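Local atomic coordinates of endonuclease V isoform X2 (Ciona intestinalis, PDB entry 6OZI), a protein that probably cleaves nucleic acid strands close to inosine by metal-dependent hydrolysis, with RNA the likely substrate of the eukaryotic enzyme. Residues A[18-23]-A[122-127]; A[33-38]-A[60-65]; A[51-56]-A[73-78]; A[190-195]-A[219-224]. The protein carries 1 engineered substitution. One frame throughout, in Å; residues are numbered along the deposited sequence.

All four contacts lie in the one endonuclease V domain, of RNase H-like fold. Contacts 2 and 3 share strand 52-61. This strand runs between strands 37-45 and 67-76 in the sheet, and the centres of the two contacts are about 28 Å apart. Along the chain they cross each other, and both are nested inside the loop closed by contact 1. Contact 4 comes last. It touches contact 2 through Tyr62 on Gly219 and Met65 on Cys220, with centres about 16 Å apart. Contacts 1 and 4 are on opposite sides of the chain's centre. Each has a loop beside bound nucleic acid, the inosine at contact 1 and the backbone of chain D at contact 4.

Contact 1 of 4, residues A[18-23]-A[122-127]; sequences ELRDKI and HIRRCG. With nucleotides of chain C.
The guanidinium of Arg20 has Arg124 O over the centre of one face, 3.3 Å above its plane. A bend at chi3 (-65°) brings Arg20 NE close, at an angle poor for hydrogen bonding. Water 2 lies at its edge, in plane, accepting from Arg20 NH1 at 3.0 Å and donating to Ile123 O. Arg20 NH2 meets Arg125 CG at 3.3 Å, the two guanidinium planes 39° apart. The His122 ring has Ile123 CG2 over one face, toward the rim, and Cys126 O over the centre of the other. O6 of the inosine DI5 of chain C lies near the ring plane, 3.7 Å from His122 CD2. Water 1 bridges the backbones, donating to Arg20 O and to Arg125 O. Ile23 CD1 sits 3.2 Å from Arg125 O and 4.1 Å from Cys126 CB. Arg125 NH1 donates to His122 O at 2.9 Å, and Arg125 N reaches that oxygen from the opposite face of its plane. Asp153 and Glu184 form salt bridges with the Arg125 guanidinium, while Glu17 pairs with Arg20. An alanine in place of Arg20 would probably leave Glu17 without its positive mate and water 2 held less firmly at Ile123 O. The loop makes a type I turn from His122 to Arg125, then reaches Gly127, the N-cap of helix 128-136. Gly127 CA lies 3.4 Å from DI5 N1, in the wall around the inosine base.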
# COMPACT_ATOMS: atom_id res chain seq x y z
N GLU A 18 33.23 13.44 16.58
CA GLU A 18 33.25 14.10 17.89
C GLU A 18 32.06 13.72 18.77
O GLU A 18 32.18 13.74 20.00
CB GLU A 18 33.37 15.62 17.72
CG GLU A 18 32.15 16.38 17.28
CD GLU A 18 32.41 17.88 17.28
OE1 GLU A 18 33.57 18.28 17.57
OE2 GLU A 18 31.48 18.67 16.99
N LEU A 19 30.92 13.35 18.17
CA LEU A 19 29.75 12.98 18.97
C LEU A 19 29.82 11.55 19.51
O LEU A 19 29.25 11.28 20.57
CB LEU A 19 28.46 13.11 18.15
CG LEU A 19 27.74 14.45 18.08
CD1 LEU A 19 26.47 14.28 17.25
CD2 LEU A 19 27.39 14.92 19.48
N ARG A 20 30.49 10.63 18.80
CA ARG A 20 30.31 9.21 19.10
C ARG A 20 30.64 8.86 20.55
O ARG A 20 29.99 7.98 21.12
CB ARG A 20 31.15 8.36 18.13
CG ARG A 20 32.65 8.64 18.18
CD ARG A 20 33.40 7.92 17.06
NE ARG A 20 33.35 6.47 17.21
CZ ARG A 20 33.82 5.61 16.31
NH1 ARG A 20 34.39 6.05 15.20
NH2 ARG A 20 33.72 4.31 16.54
N ASP A 21 31.60 9.54 21.18
CA ASP A 21 31.93 9.17 22.56
C ASP A 21 30.93 9.70 23.57
O ASP A 21 31.02 9.33 24.75
CB ASP A 21 33.34 9.66 22.94
CG ASP A 21 33.39 11.14 23.29
OD1 ASP A 21 32.64 11.93 22.68
OD2 ASP A 21 34.20 11.52 24.16
N LYS A 22 29.97 10.52 23.15
CA LYS A 22 28.93 11.01 24.04
C LYS A 22 27.74 10.06 24.12
O LYS A 22 26.88 10.23 24.99
CB LYS A 22 28.45 12.39 23.59
CG LYS A 22 29.56 13.43 23.48
CD LYS A 22 30.32 13.57 24.78
CE LYS A 22 31.43 14.61 24.65
NZ LYS A 22 32.31 14.33 23.48
N ILE A 23 27.66 9.08 23.22
CA ILE A 23 26.53 8.16 23.23
C ILE A 23 26.68 7.20 24.40
O ILE A 23 27.72 6.56 24.57
CB ILE A 23 26.45 7.41 21.90
CG1 ILE A 23 26.18 8.40 20.77
CG2 ILE A 23 25.37 6.35 21.94
CD1 ILE A 23 26.60 7.91 19.41
N HIS A 122 26.39 1.35 13.41
CA HIS A 122 26.73 2.39 12.46
C HIS A 122 28.24 2.38 12.25
O HIS A 122 29.00 2.04 13.16
CB HIS A 122 26.25 3.75 12.98
CG HIS A 122 26.51 4.90 12.06
ND1 HIS A 122 27.67 5.65 12.11
CD2 HIS A 122 25.74 5.47 11.11
CE1 HIS A 122 27.61 6.61 11.21
NE2 HIS A 122 26.45 6.53 10.59
N ILE A 123 28.67 2.76 11.04
CA ILE A 123 30.09 2.68 10.68
C ILE A 123 30.95 3.46 11.66
O ILE A 123 32.05 3.02 12.04
CB ILE A 123 30.31 3.14 9.23
CG1 ILE A 123 31.81 3.09 8.91
CG2 ILE A 123 29.71 4.53 9.00
CD1 ILE A 123 32.14 3.33 7.45
N ARG A 124 30.49 4.64 12.09
CA ARG A 124 31.21 5.42 13.09
C ARG A 124 30.49 5.42 14.43
O ARG A 124 30.70 6.33 15.25
CB ARG A 124 31.45 6.84 12.58
CG ARG A 124 32.57 6.96 11.52
CD ARG A 124 32.54 8.31 10.78
NE ARG A 124 31.29 8.51 10.05
CZ ARG A 124 31.07 8.10 8.80
NH1 ARG A 124 32.00 7.44 8.12
NH2 ARG A 124 29.89 8.34 8.23
N ARG A 125 29.64 4.42 14.68
CA ARG A 125 28.97 4.22 15.97
C ARG A 125 28.14 5.44 16.38
O ARG A 125 28.05 5.78 17.56
CB ARG A 125 29.98 3.87 17.06
CG ARG A 125 30.83 2.65 16.74
CD ARG A 125 29.98 1.40 16.48
NE ARG A 125 30.82 0.21 16.44
CZ ARG A 125 31.33 -0.31 15.33
NH1 ARG A 125 31.08 0.24 14.14
NH2 ARG A 125 32.09 -1.40 15.40
N CYS A 126 27.49 6.06 15.41
CA CYS A 126 26.74 7.29 15.63
C CYS A 126 25.58 7.37 14.63
O CYS A 126 25.47 8.32 13.85
CB CYS A 126 27.67 8.50 15.52
SG CYS A 126 26.93 10.10 15.95
N GLY A 127 24.71 6.37 14.63
CA GLY A 127 23.54 6.41 13.78
C GLY A 127 22.53 7.45 14.26
O GLY A 127 22.65 8.01 15.35
P DI C 5 20.34 1.15 3.61
OP1 DI C 5 19.65 -0.02 2.95
OP2 DI C 5 20.11 2.44 2.85
O5' DI C 5 19.90 1.27 5.19
C5' DI C 5 19.54 0.12 5.92
C4' DI C 5 18.84 0.54 7.20
O4' DI C 5 19.89 1.37 8.10
C3' DI C 5 17.80 1.32 6.98
O3' DI C 5 16.67 1.03 7.91
C2' DI C 5 18.28 2.77 7.24
C1' DI C 5 19.41 2.58 8.27
N9 DI C 5 20.44 3.61 8.02
C8 DI C 5 21.21 4.00 7.00
N7 DI C 5 21.95 5.05 7.44
C5 DI C 5 21.63 5.28 8.70
C6 DI C 5 22.12 6.32 9.71
O6 DI C 5 22.94 7.12 9.41
N1 DI C 5 21.58 6.33 11.02
C2 DI C 5 20.57 5.38 11.40
N3 DI C 5 20.10 4.40 10.44
C4 DI C 5 20.68 4.38 9.07
O HOH W 1 29.35 5.50 20.08
O HOH W 2 34.80 3.73 13.39

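Contact 2 of 4, residues A[33-38]-A[60-65]; sequences SKVKYV and LSYPEM
Backbone hydrogen bonds join Val38 and Leu60, an antiparallel hydrogen-bonded pair. Val38 N donates to Leu60 O at 2.9 Å, and Leu60 N returns a nearly straight bond to Val38 O. Beyond the non-hydrogen-bonded pair of Tyr37 and Ser61, Tyr62 N donates to Lys36 O at 2.8 Å. A CA-H...O contact adds to these bonds, with Tyr37 CA 3.3 Å from Leu60 O. The pairing lies at the open end of the beta hairpin of strands 37-45 and 52-61, away from its turn, in the central sheet of the RNase H-like fold. Apolar packing follows on Tyr62. Its CG is anti to the backbone N (chi1 -168°), which starts the ring off toward Val35. Val35 CG1 lies over one face in a CH-pi contact, 4.0 Å from the ring centroid and 29° off its normal. In one of the two conformers of Val38, its CG2 meets Tyr62 CD2 at 3.5 Å. An alanine in place of Tyr62 would probably open a gap beside Val35 and Val38, leaving Val35 CG1 without its aromatic face. The Tyr37 ring has Leu60 O at its edge, and its CD1 lies 3.7 Å from Ser61 CA. Outside the pairing, Gln111 OE1 accepts from Lys36 N and Tyr37 N. Past Tyr62 the chain turns through a cis peptide before Pro63, and Met65 N donates to Ser61 O at 2.8 Å.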
# COMPACT_ATOMS: atom_id res chain seq x y z
N SER A 33 10.71 -0.41 34.34
CA SER A 33 9.60 -0.06 35.22
C SER A 33 9.27 1.43 35.16
O SER A 33 8.15 1.82 35.51
CB SER A 33 9.92 -0.46 36.66
OG SER A 33 11.18 0.04 37.06
N LYS A 34 10.21 2.26 34.72
CA LYS A 34 9.98 3.70 34.63
C LYS A 34 9.29 4.12 33.34
O LYS A 34 8.90 5.29 33.22
CB LYS A 34 11.31 4.44 34.76
CG LYS A 34 11.87 4.46 36.19
CD LYS A 34 13.08 5.35 36.28
CE LYS A 34 13.47 5.61 37.72
NZ LYS A 34 14.49 6.69 37.80
N VAL A 35 9.12 3.22 32.38
CA VAL A 35 8.51 3.59 31.10
C VAL A 35 7.00 3.68 31.28
O VAL A 35 6.32 2.66 31.48
CB VAL A 35 8.87 2.59 30.00
CG1 VAL A 35 8.26 3.05 28.68
CG2 VAL A 35 10.39 2.48 29.88
N LYS A 36 6.47 4.90 31.21
CA LYS A 36 5.03 5.13 31.18
C LYS A 36 4.54 5.56 29.81
O LYS A 36 3.37 5.32 29.48
CB LYS A 36 4.64 6.21 32.20
CG LYS A 36 5.29 6.04 33.57
CD LYS A 36 4.93 4.71 34.22
CE LYS A 36 5.68 4.52 35.52
NZ LYS A 36 5.61 3.11 35.99
N TYR A 37 5.39 6.19 29.01
CA TYR A 37 5.07 6.57 27.64
C TYR A 37 6.28 6.31 26.76
O TYR A 37 7.42 6.44 27.19
CB TYR A 37 4.68 8.05 27.53
CG TYR A 37 3.49 8.44 28.36
CD1 TYR A 37 2.19 8.17 27.93
CD2 TYR A 37 3.65 9.09 29.58
CE1 TYR A 37 1.09 8.54 28.70
CE2 TYR A 37 2.56 9.46 30.35
CZ TYR A 37 1.29 9.18 29.91
OH TYR A 37 0.22 9.55 30.67
N VAL A 38 6.01 5.93 25.51
CA VAL A 38 7.02 5.75 24.48
C VAL A 38 6.70 6.69 23.32
O VAL A 38 5.54 6.79 22.90
CB VAL A 38 7.11 4.30 23.98
CG1 VAL A 38 8.19 4.17 22.91
CG2 VAL A 38 7.37 3.34 25.13
N LEU A 60 2.68 7.23 22.78
CA LEU A 60 1.80 6.13 23.14
C LEU A 60 2.05 5.74 24.59
O LEU A 60 3.19 5.78 25.07
CB LEU A 60 2.02 4.90 22.25
CG LEU A 60 1.48 4.91 20.82
CD1 LEU A 60 2.20 5.93 19.94
CD2 LEU A 60 1.57 3.53 20.21
N SER A 61 0.99 5.35 25.29
CA SER A 61 1.16 4.88 26.65
C SER A 61 1.88 3.54 26.66
O SER A 61 1.85 2.78 25.69
CB SER A 61 -0.20 4.75 27.36
OG SER A 61 -1.06 3.87 26.65
N TYR A 62 2.55 3.26 27.78
CA TYR A 62 3.25 2.00 27.96
C TYR A 62 2.76 1.37 29.26
O TYR A 62 2.74 2.03 30.29
CB TYR A 62 4.77 2.20 28.01
CG TYR A 62 5.55 0.91 27.92
CD1 TYR A 62 5.71 0.09 29.03
CD2 TYR A 62 6.13 0.51 26.73
CE1 TYR A 62 6.42 -1.11 28.95
CE2 TYR A 62 6.84 -0.67 26.63
CZ TYR A 62 6.98 -1.48 27.74
OH TYR A 62 7.69 -2.65 27.64
N PRO A 63 2.41 0.07 29.22
CA PRO A 63 2.52 -0.84 28.07
C PRO A 63 1.27 -0.98 27.20
O PRO A 63 1.25 -1.85 26.33
CB PRO A 63 2.82 -2.18 28.75
CG PRO A 63 2.03 -2.10 30.03
CD PRO A 63 2.03 -0.65 30.45
N GLU A 64 0.26 -0.14 27.42
CA GLU A 64 -1.01 -0.32 26.72
C GLU A 64 -0.92 -0.01 25.22
O GLU A 64 -1.77 -0.48 24.46
CB GLU A 64 -2.09 0.56 27.35
CG GLU A 64 -2.51 0.13 28.75
CD GLU A 64 -1.56 0.62 29.83
OE1 GLU A 64 -0.59 1.35 29.50
OE2 GLU A 64 -1.78 0.28 31.01
N MET A 65 0.09 0.75 24.79
CA MET A 65 0.29 1.09 23.37
C MET A 65 -0.89 1.88 22.80
O MET A 65 -1.27 1.71 21.65
CB MET A 65 0.57 -0.14 22.51
CG MET A 65 1.96 -0.71 22.66
SD MET A 65 3.25 0.50 22.30
CE MET A 65 3.83 0.80 23.97

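Contact 3 of 4, residues A[51-56]-A[73-78]; sequences ELAVSC and TKVKLS
Ala53 and Val75 face each other as an antiparallel hydrogen-bonded pair. Val75 N donates to Ala53 O at 2.9 Å, almost straight. The return bond from Ala53 N to Val75 O is more bent, at 131°. Ser55 and Thr73 form the next such pair, each N 2.9 Å from the other's O, and Ser55 OG lies 3.5 Å from Thr73 CB. Between the two pairs Val54 and Lys74 are a non-hydrogen-bonded pair, and Val54 CA sends a CA-H...O contact to Thr73 O at 3.2 Å. Ala53 CB touches Val75 CG2 at 3.7 Å and Leu77 CG at 3.6 Å. Ala53 and Val75 share one face of the sheet with Ser55 and Thr73. On the other face the side chains of Leu52 and Lys74 cross at about a right angle, with Leu52 CD1 3.9 Å from Lys74 CE. Lys74 CG is anti to the backbone N (chi1 -179°), close to Leu52 CD1. The two chains form the hairpin of strands 52-61 and 67-76; the latter is the outermost strand on this side of the central RNase H-like sheet within the chain. Further out, Glu97 OE2 on helix 86-104 is hydrogen-bonded to both Ser55 OG and Thr73 OG1. On the opposite face, helix 227-243 packs through Leu240 and Ile243 on Leu52. Strand 37-45, the other neighbour of strand 52-61, shares backbone bonds from Ser44 and Asp42 with Val54 and Cys56.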
# COMPACT_ATOMS: atom_id res chain seq x y z
N GLU A 51 11.03 19.57 -2.12
CA GLU A 51 11.14 20.34 -0.89
C GLU A 51 10.10 19.90 0.14
O GLU A 51 10.38 19.94 1.35
CB GLU A 51 10.96 21.82 -1.21
CG GLU A 51 9.50 22.21 -1.52
CD GLU A 51 9.04 21.81 -2.91
OE1 GLU A 51 9.84 21.22 -3.67
OE2 GLU A 51 7.87 22.08 -3.24
N LEU A 52 8.94 19.45 -0.31
CA LEU A 52 7.79 19.24 0.57
C LEU A 52 7.97 17.98 1.41
O LEU A 52 8.18 16.89 0.87
CB LEU A 52 6.53 19.17 -0.28
CG LEU A 52 5.28 18.60 0.38
CD1 LEU A 52 4.85 19.54 1.49
CD2 LEU A 52 4.18 18.44 -0.65
N ALA A 53 7.88 18.13 2.73
CA ALA A 53 7.95 16.98 3.62
C ALA A 53 7.04 17.23 4.81
O ALA A 53 6.56 18.34 5.03
CB ALA A 53 9.38 16.69 4.07
N VAL A 54 6.80 16.17 5.58
CA VAL A 54 5.97 16.25 6.79
C VAL A 54 6.64 15.41 7.87
O VAL A 54 6.91 14.23 7.66
CB VAL A 54 4.54 15.75 6.54
CG1 VAL A 54 3.78 15.66 7.85
CG2 VAL A 54 3.81 16.64 5.55
N SER A 55 6.93 16.03 9.02
CA SER A 55 7.38 15.29 10.18
C SER A 55 6.19 14.93 11.06
O SER A 55 5.12 15.53 10.97
CB SER A 55 8.41 16.09 10.97
OG SER A 55 7.82 17.23 11.58
N CYS A 56 6.38 13.91 11.90
CA CYS A 56 5.35 13.51 12.84
C CYS A 56 5.99 12.99 14.12
O CYS A 56 6.97 12.23 14.07
CB CYS A 56 4.43 12.42 12.26
SG CYS A 56 3.19 11.77 13.44
N THR A 73 3.98 18.16 11.05
CA THR A 73 4.46 19.49 10.70
C THR A 73 4.95 19.49 9.26
O THR A 73 5.78 18.65 8.89
CB THR A 73 5.60 19.94 11.62
OG1 THR A 73 5.22 19.73 12.98
CG2 THR A 73 5.90 21.41 11.41
N LYS A 74 4.44 20.41 8.45
CA LYS A 74 5.00 20.61 7.12
C LYS A 74 6.39 21.21 7.26
O LYS A 74 6.57 22.26 7.89
CB LYS A 74 4.10 21.51 6.29
CG LYS A 74 4.59 21.77 4.88
CD LYS A 74 3.70 22.78 4.17
CE LYS A 74 4.27 23.20 2.82
NZ LYS A 74 5.64 23.77 2.97
N VAL A 75 7.39 20.54 6.69
CA VAL A 75 8.79 20.89 6.86
C VAL A 75 9.48 20.85 5.50
O VAL A 75 9.02 20.18 4.57
CB VAL A 75 9.53 19.97 7.85
CG1 VAL A 75 8.87 20.01 9.22
CG2 VAL A 75 9.59 18.56 7.31
N LYS A 76 10.56 21.60 5.40
CA LYS A 76 11.46 21.54 4.26
C LYS A 76 12.73 20.82 4.70
O LYS A 76 13.42 21.28 5.62
CB LYS A 76 11.77 22.94 3.73
CG LYS A 76 10.60 23.57 2.98
CD LYS A 76 10.73 25.10 2.85
CE LYS A 76 12.07 25.51 2.27
NZ LYS A 76 12.20 27.00 2.20
N LEU A 77 13.02 19.69 4.07
CA LEU A 77 14.17 18.88 4.46
C LEU A 77 15.46 19.53 3.94
O LEU A 77 15.47 20.11 2.85
CB LEU A 77 14.03 17.45 3.93
CG LEU A 77 12.96 16.62 4.64
CD1 LEU A 77 12.82 15.23 4.03
CD2 LEU A 77 13.23 16.51 6.14
N SER A 78 16.53 19.43 4.73
CA SER A 78 17.77 20.11 4.39
C SER A 78 18.70 19.28 3.51
O SER A 78 19.55 19.86 2.82
CB SER A 78 18.51 20.54 5.66
OG SER A 78 18.62 19.48 6.59

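Contact 4 of 4, residues A[190-195]-A[219-224]; sequences VLYAPK and GCTKTR. With nucleotides of chain D.
Ala193 and Thr221 meet in a small loop-to-loop packing contact at the surface of the RNase H-like domain. Residues 190-195 follow strand 184-190 of the central sheet. Residues 219-224 join helix 210-219 to helix 227-243. The two segments hold together by packing around the methyl of Ala193, which points into the other loop. Thr221 CG2 lies 3.7 Å from Ala193 CB and equally near Ala193 N. With Thr221 OG1 beside the backbone N (chi1 -68°), CG2 is anti to that N, and it is this methyl that meets Ala193. The hydroxyl is held by Val217 O, a turn back in the preceding helix. The side chains of Tyr192 and Thr221 cross at about a right angle. Tyr192 CB touches Thr221 CG2 at 3.9 Å, and Thr221 OG1 stands near the edge of the tyrosine ring. Val190 CB lies over one face of that ring, toward its rim. Ala193 CB also lies 3.4 Å from Thr223 C, against the peptide leading to Arg224. Pro194 CD adds a lighter touch on Lys222 O at the margin. The Thr223-Arg224 peptide faces the bound DNA. The Arg224 side chain runs extended from CG to NE, and its guanidinium is hydrogen-bonded to the carbonyls of Lys145, Lys198 and Pro199. Thr223 OG1 is hydrogen-bonded to Lys230. Thr223 CG2 rests 3.3 Å from O5' of DC11 of chain D, and Arg224 N donates a 2.9 Å hydrogen bond to OP1 of DA12 of chain D.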
# COMPACT_ATOMS: atom_id res chain seq x y z
N VAL A 190 15.87 -9.29 15.93
CA VAL A 190 14.80 -9.80 16.79
C VAL A 190 13.56 -10.10 15.97
O VAL A 190 13.34 -9.55 14.88
CB VAL A 190 14.45 -8.82 17.94
CG1 VAL A 190 15.68 -8.53 18.79
CG2 VAL A 190 13.83 -7.54 17.39
N LEU A 191 12.75 -11.00 16.51
CA LEU A 191 11.49 -11.42 15.91
C LEU A 191 10.51 -11.64 17.06
O LEU A 191 10.51 -12.71 17.68
CB LEU A 191 11.70 -12.68 15.07
CG LEU A 191 10.66 -13.07 14.03
CD1 LEU A 191 11.25 -14.18 13.18
CD2 LEU A 191 9.36 -13.54 14.68
N TYR A 192 9.67 -10.65 17.32
CA TYR A 192 8.75 -10.71 18.45
C TYR A 192 7.30 -10.89 18.04
O TYR A 192 6.55 -11.54 18.77
CB TYR A 192 8.86 -9.43 19.29
CG TYR A 192 10.21 -9.25 19.94
CD1 TYR A 192 10.89 -10.32 20.49
CD2 TYR A 192 10.81 -7.99 20.00
CE1 TYR A 192 12.13 -10.16 21.09
CE2 TYR A 192 12.05 -7.82 20.60
CZ TYR A 192 12.70 -8.90 21.14
OH TYR A 192 13.93 -8.73 21.73
N ALA A 193 6.91 -10.40 16.88
CA ALA A 193 5.52 -10.46 16.46
C ALA A 193 5.18 -11.86 15.95
O ALA A 193 6.02 -12.54 15.37
CB ALA A 193 5.25 -9.44 15.37
N PRO A 194 3.94 -12.30 16.15
CA PRO A 194 3.52 -13.57 15.56
C PRO A 194 3.37 -13.45 14.05
O PRO A 194 3.28 -12.35 13.50
CB PRO A 194 2.17 -13.86 16.24
CG PRO A 194 1.64 -12.50 16.58
CD PRO A 194 2.86 -11.65 16.92
N LYS A 195 3.39 -14.60 13.39
CA LYS A 195 3.17 -14.70 11.94
C LYS A 195 4.20 -13.87 11.16
O LYS A 195 3.93 -13.42 10.04
CB LYS A 195 1.75 -14.26 11.58
CG LYS A 195 0.68 -14.99 12.38
CD LYS A 195 -0.73 -14.55 12.05
CE LYS A 195 -1.73 -15.34 12.90
NZ LYS A 195 -3.15 -15.26 12.41
N GLY A 219 7.96 -4.99 24.20
CA GLY A 219 6.76 -4.45 24.82
C GLY A 219 5.94 -3.57 23.88
O GLY A 219 4.73 -3.43 24.07
N CYS A 220 6.57 -2.98 22.88
CA CYS A 220 5.88 -2.14 21.91
C CYS A 220 5.37 -2.92 20.70
O CYS A 220 4.81 -2.31 19.79
CB CYS A 220 6.80 -1.02 21.41
SG CYS A 220 7.24 0.21 22.66
N THR A 221 5.52 -4.24 20.68
CA THR A 221 5.25 -5.03 19.48
C THR A 221 3.85 -5.63 19.54
O THR A 221 3.54 -6.42 20.44
CB THR A 221 6.29 -6.14 19.31
OG1 THR A 221 7.57 -5.56 19.01
CG2 THR A 221 5.89 -7.08 18.18
N LYS A 222 3.01 -5.25 18.58
CA LYS A 222 1.81 -6.00 18.22
C LYS A 222 2.00 -6.74 16.91
O LYS A 222 1.76 -7.95 16.84
CB LYS A 222 0.59 -5.07 18.14
CG LYS A 222 0.15 -4.49 19.47
CD LYS A 222 -1.12 -3.66 19.32
CE LYS A 222 -1.53 -3.04 20.65
NZ LYS A 222 -2.66 -2.07 20.52
N THR A 223 2.43 -6.04 15.87
CA THR A 223 2.86 -6.61 14.60
C THR A 223 4.36 -6.33 14.44
O THR A 223 5.02 -5.87 15.37
CB THR A 223 2.02 -6.03 13.46
OG1 THR A 223 2.18 -4.61 13.40
CG2 THR A 223 0.54 -6.36 13.68
N ARG A 224 4.89 -6.61 13.25
CA ARG A 224 6.34 -6.54 13.05
C ARG A 224 6.88 -5.15 13.38
O ARG A 224 7.91 -5.02 14.05
CB ARG A 224 6.70 -6.92 11.61
CG ARG A 224 8.21 -6.94 11.34
CD ARG A 224 8.51 -7.25 9.88
NE ARG A 224 9.95 -7.19 9.58
CZ ARG A 224 10.53 -6.23 8.86
NH1 ARG A 224 9.81 -5.24 8.35
NH2 ARG A 224 11.84 -6.26 8.64
P DA D 12 3.07 -7.65 10.13
OP1 DA D 12 3.46 -8.32 11.39
OP2 DA D 12 3.62 -6.31 9.79
O5' DA D 12 3.36 -8.62 8.90
C5' DA D 12 3.17 -10.02 9.04
C4' DA D 12 3.39 -10.72 7.72
O4' DA D 12 2.35 -10.31 6.81
C3' DA D 12 4.70 -10.39 7.03
O3' DA D 12 5.69 -11.33 7.41
C2' DA D 12 4.34 -10.53 5.55
C1' DA D 12 2.89 -10.09 5.52
N9 DA D 12 2.73 -8.68 5.18
C8 DA D 12 2.82 -7.60 6.03
N7 DA D 12 2.63 -6.45 5.43
C5 DA D 12 2.41 -6.79 4.11
C6 DA D 12 2.15 -6.02 2.97
N6 DA D 12 2.06 -4.69 2.97
N1 DA D 12 1.99 -6.68 1.81
C2 DA D 12 2.08 -8.02 1.81
N3 DA D 12 2.32 -8.84 2.81
C4 DA D 12 2.47 -8.16 3.95
P DC D 11 -2.05 -3.48 11.50
OP1 DC D 11 -2.85 -3.69 12.72
OP2 DC D 11 -1.16 -2.31 11.35
O5' DC D 11 -1.14 -4.77 11.34
C5' DC D 11 -0.37 -4.93 10.19
C4' DC D 11 -0.50 -6.34 9.68
O4' DC D 11 -1.43 -6.38 8.59
C3' DC D 11 0.79 -6.91 9.12
O3' DC D 11 1.47 -7.54 10.16
C2' DC D 11 0.31 -7.91 8.08
C1' DC D 11 -1.03 -7.34 7.64
N1 DC D 11 -1.03 -6.69 6.29
C2 DC D 11 -1.08 -7.48 5.15
O2 DC D 11 -1.09 -8.71 5.28
N3 DC D 11 -1.11 -6.88 3.94
C4 DC D 11 -1.11 -5.56 3.84
N4 DC D 11 -1.15 -5.01 2.62
C5 DC D 11 -1.06 -4.73 5.00
C6 DC D 11 -1.03 -5.33 6.20